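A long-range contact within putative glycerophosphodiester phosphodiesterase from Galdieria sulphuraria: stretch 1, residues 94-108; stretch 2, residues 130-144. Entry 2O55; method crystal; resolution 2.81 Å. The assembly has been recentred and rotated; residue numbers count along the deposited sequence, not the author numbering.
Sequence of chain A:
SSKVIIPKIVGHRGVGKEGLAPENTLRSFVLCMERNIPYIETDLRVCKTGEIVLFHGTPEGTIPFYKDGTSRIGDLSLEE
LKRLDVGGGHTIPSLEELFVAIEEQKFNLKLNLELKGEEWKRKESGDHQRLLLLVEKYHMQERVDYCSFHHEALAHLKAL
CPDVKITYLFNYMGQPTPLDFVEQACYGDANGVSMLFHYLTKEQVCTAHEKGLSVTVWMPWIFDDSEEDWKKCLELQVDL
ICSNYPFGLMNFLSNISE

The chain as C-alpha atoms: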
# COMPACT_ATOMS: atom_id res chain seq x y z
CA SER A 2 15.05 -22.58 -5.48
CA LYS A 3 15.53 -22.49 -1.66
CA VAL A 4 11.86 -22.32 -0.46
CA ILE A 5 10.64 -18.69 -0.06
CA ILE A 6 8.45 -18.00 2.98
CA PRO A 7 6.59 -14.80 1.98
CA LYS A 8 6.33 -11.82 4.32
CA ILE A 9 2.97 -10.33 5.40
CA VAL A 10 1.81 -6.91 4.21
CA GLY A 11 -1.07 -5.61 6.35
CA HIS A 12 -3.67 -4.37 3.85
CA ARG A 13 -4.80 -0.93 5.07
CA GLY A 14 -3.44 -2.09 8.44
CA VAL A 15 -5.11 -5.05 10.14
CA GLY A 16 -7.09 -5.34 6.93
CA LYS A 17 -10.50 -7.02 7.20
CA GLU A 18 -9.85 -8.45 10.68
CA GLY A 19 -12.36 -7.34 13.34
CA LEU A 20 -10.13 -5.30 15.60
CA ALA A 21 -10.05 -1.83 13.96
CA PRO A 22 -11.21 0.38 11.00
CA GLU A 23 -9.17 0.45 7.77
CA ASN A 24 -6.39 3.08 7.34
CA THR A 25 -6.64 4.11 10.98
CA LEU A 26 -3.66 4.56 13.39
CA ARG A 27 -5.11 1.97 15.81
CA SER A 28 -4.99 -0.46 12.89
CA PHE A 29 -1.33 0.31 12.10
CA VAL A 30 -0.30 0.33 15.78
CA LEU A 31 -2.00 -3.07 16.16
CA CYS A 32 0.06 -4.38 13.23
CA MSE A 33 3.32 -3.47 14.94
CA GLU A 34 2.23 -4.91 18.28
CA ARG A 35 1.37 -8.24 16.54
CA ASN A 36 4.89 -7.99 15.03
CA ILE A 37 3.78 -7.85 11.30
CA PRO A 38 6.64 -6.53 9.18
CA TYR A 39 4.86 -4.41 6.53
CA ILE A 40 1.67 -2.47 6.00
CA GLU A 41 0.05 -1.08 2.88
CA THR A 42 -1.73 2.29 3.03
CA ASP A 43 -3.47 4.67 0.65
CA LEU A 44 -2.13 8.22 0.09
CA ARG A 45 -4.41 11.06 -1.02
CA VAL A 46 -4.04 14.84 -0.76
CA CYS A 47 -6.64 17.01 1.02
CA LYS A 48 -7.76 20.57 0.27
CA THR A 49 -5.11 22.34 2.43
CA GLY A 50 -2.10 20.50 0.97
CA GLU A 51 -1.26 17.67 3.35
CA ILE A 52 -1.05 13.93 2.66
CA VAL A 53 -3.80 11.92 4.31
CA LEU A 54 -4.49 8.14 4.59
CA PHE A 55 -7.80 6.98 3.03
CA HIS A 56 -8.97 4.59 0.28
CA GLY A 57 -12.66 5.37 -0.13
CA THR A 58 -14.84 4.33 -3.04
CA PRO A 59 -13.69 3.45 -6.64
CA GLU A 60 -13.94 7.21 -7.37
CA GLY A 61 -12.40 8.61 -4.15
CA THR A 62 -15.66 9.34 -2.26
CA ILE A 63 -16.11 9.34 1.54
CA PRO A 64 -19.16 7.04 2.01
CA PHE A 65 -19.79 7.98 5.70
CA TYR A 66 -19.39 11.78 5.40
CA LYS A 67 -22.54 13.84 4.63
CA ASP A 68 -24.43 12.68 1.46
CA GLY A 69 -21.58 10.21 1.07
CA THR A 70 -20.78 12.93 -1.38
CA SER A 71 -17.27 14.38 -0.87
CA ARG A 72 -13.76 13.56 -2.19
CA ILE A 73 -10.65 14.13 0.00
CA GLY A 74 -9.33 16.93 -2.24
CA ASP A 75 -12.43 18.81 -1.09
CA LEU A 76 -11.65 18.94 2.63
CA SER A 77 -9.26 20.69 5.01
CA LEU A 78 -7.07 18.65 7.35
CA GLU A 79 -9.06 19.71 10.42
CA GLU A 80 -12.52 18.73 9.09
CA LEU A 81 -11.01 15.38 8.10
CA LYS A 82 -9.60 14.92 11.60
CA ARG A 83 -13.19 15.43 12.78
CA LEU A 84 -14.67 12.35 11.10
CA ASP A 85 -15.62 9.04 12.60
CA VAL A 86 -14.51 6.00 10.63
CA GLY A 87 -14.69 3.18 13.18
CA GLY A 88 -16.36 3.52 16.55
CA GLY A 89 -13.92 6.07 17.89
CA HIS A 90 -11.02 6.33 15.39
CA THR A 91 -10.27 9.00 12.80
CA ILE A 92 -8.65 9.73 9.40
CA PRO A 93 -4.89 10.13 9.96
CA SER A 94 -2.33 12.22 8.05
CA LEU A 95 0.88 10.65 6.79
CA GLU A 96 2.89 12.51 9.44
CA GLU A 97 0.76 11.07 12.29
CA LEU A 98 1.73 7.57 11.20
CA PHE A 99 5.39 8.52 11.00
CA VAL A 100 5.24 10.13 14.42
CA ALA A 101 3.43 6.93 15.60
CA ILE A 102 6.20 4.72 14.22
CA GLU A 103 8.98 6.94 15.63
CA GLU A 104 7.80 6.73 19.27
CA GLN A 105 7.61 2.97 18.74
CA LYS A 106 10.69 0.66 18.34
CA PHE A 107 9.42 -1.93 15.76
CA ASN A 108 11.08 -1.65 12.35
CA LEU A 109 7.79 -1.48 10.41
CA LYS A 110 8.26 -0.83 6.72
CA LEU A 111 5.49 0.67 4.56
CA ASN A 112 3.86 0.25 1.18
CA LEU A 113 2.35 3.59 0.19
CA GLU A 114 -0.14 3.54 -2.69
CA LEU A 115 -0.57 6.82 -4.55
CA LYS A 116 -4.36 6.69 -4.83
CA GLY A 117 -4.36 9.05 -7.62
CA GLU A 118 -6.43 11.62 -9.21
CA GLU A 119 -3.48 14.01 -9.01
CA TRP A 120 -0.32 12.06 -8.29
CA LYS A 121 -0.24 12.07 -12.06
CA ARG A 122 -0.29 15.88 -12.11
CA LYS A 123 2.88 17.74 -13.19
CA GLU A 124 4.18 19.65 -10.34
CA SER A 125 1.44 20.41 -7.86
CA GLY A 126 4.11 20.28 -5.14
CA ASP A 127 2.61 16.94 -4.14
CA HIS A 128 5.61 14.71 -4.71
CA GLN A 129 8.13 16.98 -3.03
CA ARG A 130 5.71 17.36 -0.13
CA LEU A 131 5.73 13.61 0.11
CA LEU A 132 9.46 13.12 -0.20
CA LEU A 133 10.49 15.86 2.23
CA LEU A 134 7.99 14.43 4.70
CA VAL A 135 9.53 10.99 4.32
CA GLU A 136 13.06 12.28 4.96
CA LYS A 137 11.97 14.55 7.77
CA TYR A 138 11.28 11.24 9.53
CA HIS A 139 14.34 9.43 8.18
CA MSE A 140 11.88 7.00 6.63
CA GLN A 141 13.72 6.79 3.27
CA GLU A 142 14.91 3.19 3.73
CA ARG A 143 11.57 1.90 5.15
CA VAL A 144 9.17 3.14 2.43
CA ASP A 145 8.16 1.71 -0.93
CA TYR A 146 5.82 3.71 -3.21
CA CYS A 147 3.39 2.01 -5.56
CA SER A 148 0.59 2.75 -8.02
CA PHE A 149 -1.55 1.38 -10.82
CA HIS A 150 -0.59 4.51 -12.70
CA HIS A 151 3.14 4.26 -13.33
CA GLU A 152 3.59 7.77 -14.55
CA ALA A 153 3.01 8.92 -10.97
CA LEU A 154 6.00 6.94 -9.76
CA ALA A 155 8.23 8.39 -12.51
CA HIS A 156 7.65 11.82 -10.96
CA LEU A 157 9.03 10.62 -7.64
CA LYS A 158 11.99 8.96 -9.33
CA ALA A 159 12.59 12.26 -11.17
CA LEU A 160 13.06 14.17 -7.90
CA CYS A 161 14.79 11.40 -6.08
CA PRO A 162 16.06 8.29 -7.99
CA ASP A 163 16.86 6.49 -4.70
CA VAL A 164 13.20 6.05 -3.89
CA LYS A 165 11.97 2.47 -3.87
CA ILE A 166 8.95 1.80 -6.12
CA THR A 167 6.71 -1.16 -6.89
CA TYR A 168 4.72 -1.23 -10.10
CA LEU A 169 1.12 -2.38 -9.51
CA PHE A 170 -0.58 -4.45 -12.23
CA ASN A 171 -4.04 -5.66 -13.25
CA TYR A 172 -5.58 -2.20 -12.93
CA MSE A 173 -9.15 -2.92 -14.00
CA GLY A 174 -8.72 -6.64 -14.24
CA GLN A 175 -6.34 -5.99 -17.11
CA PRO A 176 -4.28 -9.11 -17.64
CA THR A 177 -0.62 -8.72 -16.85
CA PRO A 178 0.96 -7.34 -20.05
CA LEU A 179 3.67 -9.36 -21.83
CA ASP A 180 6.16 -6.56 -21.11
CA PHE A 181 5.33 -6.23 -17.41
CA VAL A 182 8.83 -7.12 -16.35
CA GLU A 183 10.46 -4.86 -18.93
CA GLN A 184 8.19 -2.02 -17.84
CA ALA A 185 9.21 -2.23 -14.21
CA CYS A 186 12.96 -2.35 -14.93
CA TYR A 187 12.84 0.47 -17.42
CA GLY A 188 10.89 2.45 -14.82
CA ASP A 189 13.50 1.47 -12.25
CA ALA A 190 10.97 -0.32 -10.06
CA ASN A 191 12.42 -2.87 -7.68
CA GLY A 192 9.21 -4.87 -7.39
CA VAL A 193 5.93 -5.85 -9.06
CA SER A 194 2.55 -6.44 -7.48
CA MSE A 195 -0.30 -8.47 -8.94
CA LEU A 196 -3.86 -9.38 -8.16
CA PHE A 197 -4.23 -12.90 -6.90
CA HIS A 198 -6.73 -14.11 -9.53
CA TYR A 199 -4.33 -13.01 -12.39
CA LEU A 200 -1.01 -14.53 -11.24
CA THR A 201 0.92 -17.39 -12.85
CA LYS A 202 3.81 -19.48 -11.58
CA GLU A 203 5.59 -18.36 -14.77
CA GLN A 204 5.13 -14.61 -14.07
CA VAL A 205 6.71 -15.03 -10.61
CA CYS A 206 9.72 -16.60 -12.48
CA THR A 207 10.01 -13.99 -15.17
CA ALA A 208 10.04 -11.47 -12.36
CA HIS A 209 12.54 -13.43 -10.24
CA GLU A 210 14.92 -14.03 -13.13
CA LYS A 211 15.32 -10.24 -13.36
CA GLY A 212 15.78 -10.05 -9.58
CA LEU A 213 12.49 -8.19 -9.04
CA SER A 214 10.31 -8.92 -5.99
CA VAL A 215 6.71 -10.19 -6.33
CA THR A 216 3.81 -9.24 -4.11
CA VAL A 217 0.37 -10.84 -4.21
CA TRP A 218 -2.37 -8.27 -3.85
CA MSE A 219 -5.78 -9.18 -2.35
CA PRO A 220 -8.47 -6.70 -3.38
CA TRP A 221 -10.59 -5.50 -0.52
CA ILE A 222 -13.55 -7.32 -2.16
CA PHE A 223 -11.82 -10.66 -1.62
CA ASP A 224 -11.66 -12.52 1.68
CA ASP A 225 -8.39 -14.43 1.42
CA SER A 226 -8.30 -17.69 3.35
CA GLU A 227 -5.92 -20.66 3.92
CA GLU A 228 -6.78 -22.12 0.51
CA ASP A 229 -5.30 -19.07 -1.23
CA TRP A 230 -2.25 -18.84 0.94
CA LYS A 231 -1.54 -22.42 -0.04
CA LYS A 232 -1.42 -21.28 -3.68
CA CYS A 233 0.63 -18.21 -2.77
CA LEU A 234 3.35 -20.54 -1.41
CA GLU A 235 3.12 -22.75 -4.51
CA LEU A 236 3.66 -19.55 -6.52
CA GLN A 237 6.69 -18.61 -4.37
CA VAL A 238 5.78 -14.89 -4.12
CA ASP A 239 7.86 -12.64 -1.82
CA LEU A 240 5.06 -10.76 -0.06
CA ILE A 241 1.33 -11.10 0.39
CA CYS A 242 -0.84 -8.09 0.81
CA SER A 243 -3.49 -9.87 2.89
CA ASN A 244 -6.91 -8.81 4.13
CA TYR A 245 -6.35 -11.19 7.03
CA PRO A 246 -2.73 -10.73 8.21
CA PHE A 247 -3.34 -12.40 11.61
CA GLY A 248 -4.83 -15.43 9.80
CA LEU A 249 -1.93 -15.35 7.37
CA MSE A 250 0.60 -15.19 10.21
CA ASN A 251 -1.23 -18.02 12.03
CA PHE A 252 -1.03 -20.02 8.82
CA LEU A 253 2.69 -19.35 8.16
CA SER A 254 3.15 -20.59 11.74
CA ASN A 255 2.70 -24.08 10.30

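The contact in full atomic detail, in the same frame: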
# COMPACT_ATOMS: atom_id res chain seq x y z
N SER A 94 -3.21 11.65 9.07
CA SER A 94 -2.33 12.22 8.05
C SER A 94 -1.18 11.23 7.83
O SER A 94 -1.13 10.18 8.48
CB SER A 94 -1.78 13.57 8.51
OG SER A 94 -0.88 13.42 9.59
N LEU A 95 -0.25 11.54 6.93
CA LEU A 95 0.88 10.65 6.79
C LEU A 95 1.82 10.86 7.97
O LEU A 95 2.32 9.89 8.54
CB LEU A 95 1.62 10.86 5.48
CG LEU A 95 2.07 9.59 4.71
CD1 LEU A 95 3.11 9.98 3.70
CD2 LEU A 95 2.61 8.47 5.59
N GLU A 96 2.02 12.13 8.33
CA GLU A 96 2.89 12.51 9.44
C GLU A 96 2.51 11.80 10.73
O GLU A 96 3.39 11.28 11.41
CB GLU A 96 2.88 14.03 9.64
CG GLU A 96 4.15 14.57 10.32
CD GLU A 96 4.29 16.09 10.29
OE1 GLU A 96 5.44 16.60 10.28
OE2 GLU A 96 3.26 16.79 10.30
N GLU A 97 1.22 11.74 11.05
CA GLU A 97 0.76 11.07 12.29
C GLU A 97 1.24 9.63 12.38
O GLU A 97 1.57 9.14 13.46
CB GLU A 97 -0.77 11.16 12.45
CG GLU A 97 -1.25 12.56 12.89
CD GLU A 97 -2.78 12.74 12.99
OE1 GLU A 97 -3.54 11.99 12.34
OE2 GLU A 97 -3.22 13.65 13.73
N LEU A 98 1.29 8.95 11.24
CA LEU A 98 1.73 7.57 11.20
C LEU A 98 3.21 7.48 11.44
O LEU A 98 3.69 6.52 12.08
CB LEU A 98 1.41 6.94 9.84
CG LEU A 98 1.94 5.52 9.66
CD1 LEU A 98 1.42 4.57 10.77
CD2 LEU A 98 1.64 5.00 8.25
N PHE A 99 3.94 8.45 10.89
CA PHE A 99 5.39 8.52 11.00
C PHE A 99 5.76 8.73 12.46
O PHE A 99 6.47 7.92 13.06
CB PHE A 99 5.92 9.66 10.14
CG PHE A 99 6.00 9.33 8.68
CD1 PHE A 99 5.89 8.02 8.24
CD2 PHE A 99 6.24 10.32 7.75
CE1 PHE A 99 5.99 7.70 6.88
CE2 PHE A 99 6.34 10.02 6.38
CZ PHE A 99 6.21 8.70 5.95
N VAL A 100 5.24 9.83 13.00
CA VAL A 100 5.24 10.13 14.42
C VAL A 100 4.90 8.89 15.28
O VAL A 100 5.62 8.57 16.23
CB VAL A 100 4.28 11.32 14.71
CG1 VAL A 100 3.76 11.30 16.16
CG2 VAL A 100 4.95 12.67 14.36
N ALA A 101 3.82 8.19 14.93
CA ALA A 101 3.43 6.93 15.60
C ALA A 101 4.59 5.93 15.62
O ALA A 101 4.96 5.40 16.68
CB ALA A 101 2.19 6.28 14.92
N ILE A 102 5.15 5.72 14.43
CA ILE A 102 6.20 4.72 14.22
C ILE A 102 7.47 5.11 14.99
O ILE A 102 8.14 4.24 15.57
CB ILE A 102 6.45 4.50 12.69
CG1 ILE A 102 5.22 3.85 12.04
CG2 ILE A 102 7.62 3.57 12.44
CD1 ILE A 102 5.26 3.85 10.54
N GLU A 103 7.76 6.41 15.02
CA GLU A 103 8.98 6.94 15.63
C GLU A 103 9.04 6.79 17.14
O GLU A 103 10.12 6.61 17.68
CB GLU A 103 9.18 8.42 15.27
CG GLU A 103 10.58 8.72 14.75
CD GLU A 103 10.93 7.88 13.50
OE1 GLU A 103 10.18 7.98 12.49
OE2 GLU A 103 11.93 7.12 13.52
N GLU A 104 7.89 6.88 17.81
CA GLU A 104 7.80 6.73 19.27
C GLU A 104 7.87 5.27 19.65
O GLU A 104 8.22 4.94 20.78
CB GLU A 104 6.49 7.30 19.78
CG GLU A 104 6.33 8.79 19.56
CD GLU A 104 4.91 9.26 19.82
OE1 GLU A 104 3.95 8.61 19.35
OE2 GLU A 104 4.74 10.29 20.50
N GLN A 105 7.50 4.43 18.68
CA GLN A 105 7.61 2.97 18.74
C GLN A 105 9.08 2.52 18.53
O GLN A 105 9.94 3.36 18.24
CB GLN A 105 6.66 2.37 17.68
CG GLN A 105 7.01 0.99 17.18
CD GLN A 105 6.54 -0.13 18.12
OE1 GLN A 105 5.35 -0.45 18.16
NE2 GLN A 105 7.48 -0.73 18.87
N LYS A 106 9.38 1.22 18.69
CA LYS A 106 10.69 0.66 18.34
C LYS A 106 10.72 -0.46 17.24
O LYS A 106 11.79 -0.89 16.80
CB LYS A 106 11.43 0.21 19.60
CG LYS A 106 11.89 1.35 20.45
CD LYS A 106 13.35 1.15 20.80
CE LYS A 106 13.85 2.13 21.85
NZ LYS A 106 13.71 1.55 23.20
N PHE A 107 9.55 -0.90 16.80
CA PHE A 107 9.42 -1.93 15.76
C PHE A 107 9.75 -1.38 14.37
O PHE A 107 9.17 -0.37 13.93
CB PHE A 107 7.99 -2.49 15.80
CG PHE A 107 7.76 -3.61 14.85
CD1 PHE A 107 8.12 -4.90 15.18
CD2 PHE A 107 7.15 -3.38 13.63
CE1 PHE A 107 7.91 -5.96 14.31
CE2 PHE A 107 6.92 -4.44 12.74
CZ PHE A 107 7.31 -5.73 13.08
N ASN A 108 10.68 -2.03 13.69
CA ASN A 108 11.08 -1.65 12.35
C ASN A 108 10.02 -1.97 11.26
O ASN A 108 10.26 -2.68 10.28
CB ASN A 108 12.44 -2.28 12.02
CG ASN A 108 13.09 -1.68 10.79
OD1 ASN A 108 13.04 -0.48 10.55
ND2 ASN A 108 13.71 -2.53 9.99
N ARG A 130 6.33 17.31 -1.45
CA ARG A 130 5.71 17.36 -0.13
C ARG A 130 5.87 15.99 0.48
O ARG A 130 6.23 15.86 1.65
CB ARG A 130 4.23 17.74 -0.22
CG ARG A 130 3.55 17.94 1.16
CD ARG A 130 2.32 18.86 1.09
NE ARG A 130 2.62 20.11 0.38
CZ ARG A 130 2.20 20.41 -0.85
NH1 ARG A 130 1.42 19.56 -1.52
NH2 ARG A 130 2.55 21.57 -1.42
N LEU A 131 5.62 14.97 -0.34
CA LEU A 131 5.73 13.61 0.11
C LEU A 131 7.16 13.29 0.51
O LEU A 131 7.41 12.79 1.62
CB LEU A 131 5.24 12.64 -0.97
CG LEU A 131 5.27 11.13 -0.67
CD1 LEU A 131 4.65 10.83 0.67
CD2 LEU A 131 4.59 10.33 -1.76
N LEU A 132 8.10 13.59 -0.38
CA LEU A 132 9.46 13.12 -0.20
C LEU A 132 10.10 13.75 1.01
O LEU A 132 10.69 13.04 1.83
CB LEU A 132 10.30 13.37 -1.46
CG LEU A 132 9.95 12.49 -2.67
CD1 LEU A 132 10.81 12.86 -3.88
CD2 LEU A 132 10.12 11.03 -2.30
N LEU A 133 9.94 15.08 1.13
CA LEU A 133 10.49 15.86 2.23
C LEU A 133 9.94 15.40 3.55
O LEU A 133 10.66 15.41 4.56
CB LEU A 133 10.17 17.33 2.07
CG LEU A 133 10.91 18.14 1.01
CD1 LEU A 133 11.58 19.35 1.69
CD2 LEU A 133 11.95 17.31 0.21
N LEU A 134 8.66 15.02 3.54
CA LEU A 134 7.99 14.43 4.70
C LEU A 134 8.68 13.13 5.07
O LEU A 134 9.15 12.97 6.21
CB LEU A 134 6.51 14.20 4.46
CG LEU A 134 5.67 13.73 5.67
CD1 LEU A 134 6.07 14.38 7.00
CD2 LEU A 134 4.16 13.91 5.43
N VAL A 135 8.78 12.21 4.11
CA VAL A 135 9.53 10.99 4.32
C VAL A 135 10.89 11.24 4.99
O VAL A 135 11.18 10.64 6.02
CB VAL A 135 9.68 10.18 3.02
CG1 VAL A 135 11.03 9.44 2.93
CG2 VAL A 135 8.53 9.21 2.89
N GLU A 136 11.71 12.13 4.43
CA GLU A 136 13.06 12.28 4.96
C GLU A 136 13.11 13.06 6.26
O GLU A 136 14.07 12.94 7.03
CB GLU A 136 14.04 12.84 3.91
CG GLU A 136 13.71 14.23 3.41
CD GLU A 136 14.06 14.40 1.92
OE1 GLU A 136 14.83 15.35 1.60
OE2 GLU A 136 13.58 13.60 1.08
N LYS A 137 12.08 13.86 6.50
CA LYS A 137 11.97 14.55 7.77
C LYS A 137 11.71 13.55 8.89
O LYS A 137 11.72 13.91 10.06
CB LYS A 137 10.88 15.62 7.74
CG LYS A 137 10.89 16.51 8.97
CD LYS A 137 9.49 16.82 9.46
CE LYS A 137 9.52 17.46 10.84
NZ LYS A 137 8.15 17.82 11.31
N TYR A 138 11.49 12.29 8.54
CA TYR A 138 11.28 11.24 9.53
C TYR A 138 12.25 10.08 9.31
O TYR A 138 12.07 8.98 9.83
CB TYR A 138 9.81 10.79 9.55
CG TYR A 138 8.94 11.81 10.23
CD1 TYR A 138 8.46 12.93 9.54
CD2 TYR A 138 8.65 11.69 11.58
CE1 TYR A 138 7.70 13.90 10.20
CE2 TYR A 138 7.88 12.65 12.25
CZ TYR A 138 7.41 13.74 11.55
OH TYR A 138 6.65 14.65 12.22
N HIS A 139 13.29 10.38 8.53
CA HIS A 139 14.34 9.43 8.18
C HIS A 139 13.70 8.11 7.82
O HIS A 139 14.15 7.06 8.26
CB HIS A 139 15.35 9.30 9.33
CG HIS A 139 15.75 10.62 9.90
ND1 HIS A 139 16.89 11.28 9.51
CD2 HIS A 139 15.13 11.43 10.80
CE1 HIS A 139 16.98 12.43 10.16
NE2 HIS A 139 15.92 12.54 10.94
N MSE A 140 12.65 8.17 7.01
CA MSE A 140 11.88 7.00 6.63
C MSE A 140 12.28 6.46 5.27
O MSE A 140 11.74 5.46 4.82
CB MSE A 140 10.39 7.35 6.63
CG MSE A 140 9.75 7.38 8.01
SE MSE A 140 9.74 5.58 8.80
CE MSE A 140 8.87 6.00 10.38
N GLN A 141 13.25 7.13 4.63
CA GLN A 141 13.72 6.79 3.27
C GLN A 141 13.91 5.27 3.02
O GLN A 141 13.56 4.75 1.96
CB GLN A 141 15.04 7.53 2.89
CG GLN A 141 15.12 9.06 3.08
CD GLN A 141 15.61 9.49 4.47
OE1 GLN A 141 15.24 8.90 5.49
NE2 GLN A 141 16.44 10.53 4.51
N GLU A 142 14.49 4.57 3.98
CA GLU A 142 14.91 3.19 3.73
C GLU A 142 13.85 2.16 4.18
O GLU A 142 14.05 0.95 4.03
CB GLU A 142 16.33 2.93 4.27
CG GLU A 142 17.41 3.67 3.47
CD GLU A 142 18.77 3.73 4.18
OE1 GLU A 142 18.80 3.58 5.42
OE2 GLU A 142 19.83 3.92 3.50
N ARG A 143 12.71 2.68 4.66
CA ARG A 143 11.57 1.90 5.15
C ARG A 143 10.25 2.14 4.37
O ARG A 143 9.15 1.83 4.86
CB ARG A 143 11.28 2.29 6.59
CG ARG A 143 12.46 2.25 7.54
CD ARG A 143 11.97 1.69 8.84
NE ARG A 143 11.81 2.64 9.94
CZ ARG A 143 11.12 2.38 11.04
NH1 ARG A 143 10.48 1.22 11.16
NH2 ARG A 143 11.03 3.25 12.02
N VAL A 144 10.35 2.69 3.16
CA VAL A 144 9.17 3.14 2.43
C VAL A 144 9.30 2.77 0.96
O VAL A 144 10.33 3.06 0.32
CB VAL A 144 8.94 4.67 2.64
CG1 VAL A 144 8.43 5.32 1.40
CG2 VAL A 144 7.96 4.91 3.77

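A contact between two nearly parallel helices often sets its charged groups at the margin of an apolar core, and the pairing of residues 94–108 with 130–144 in this putative glycerophosphodiester phosphodiesterase is a compact example. Its polar focus is a single carboxylate oxygen. OE1 of E96 accepts a hydrogen bond from OH of Y138 at 3.0 Å and another from NZ of K137 at 3.1 Å, the second being part of a salt bridge. The CA-to-CB bond of E96 points sideways, but the extended side chain, with chi1 and chi2 both t, carries its carboxylate to the other stretch. K137 behaves likewise, its CA-to-CB bond sideways and its amine nearer, so two residues that do not face each other directly still meet through their length.

At the other end of the contact, R143 supplies a looser polar link. Its NH1 donates a weak hydrogen bond to the backbone O of F107, 3.5 Å away, and NH1 is also bonded to a residue just outside the stretches. OD1 of N108 lies 3.1 Å from the same NH1, yet the angle is too poor for a hydrogen bond. The charges of E103 and R143 are complementary but remain beyond salt-bridge range, with OE2 of E103 4.2 Å from NH2 of R143.

Between these ends lies the packing, centred on F99, whose CA-to-CB bond points toward the partner stretch. CG of M140, a selenomethionine, sits over one face of the phenyl ring, 4.0 Å from its centroid and 17° off the normal, a CH-pi contact. CG of L134 approaches the ring edge, 3.8 Å from CE2 of F99. F99 in turn places its CB over a face of the Y138 ring, 3.9 Å from that centroid. The two aromatic planes are inclined at 39° with centroids 5.6 Å apart, so the pair is oblique, and the methylene makes the face contact. Y138 thus serves twice, lending its ring to the core and its hydroxyl to E96.

Aliphatic contacts extend the core in both directions along the first helix. CD1 of L95 meets CD1 of L131 at 3.5 Å, and CB of L95 lies 4.0 Å from CD2 of L134. Farther along, CG2 of I102 reaches CE of M140 at 3.4 Å. The helix axes differ by only 14° in direction and come no closer than 10.7 Å, a separation spanned by these large side chains.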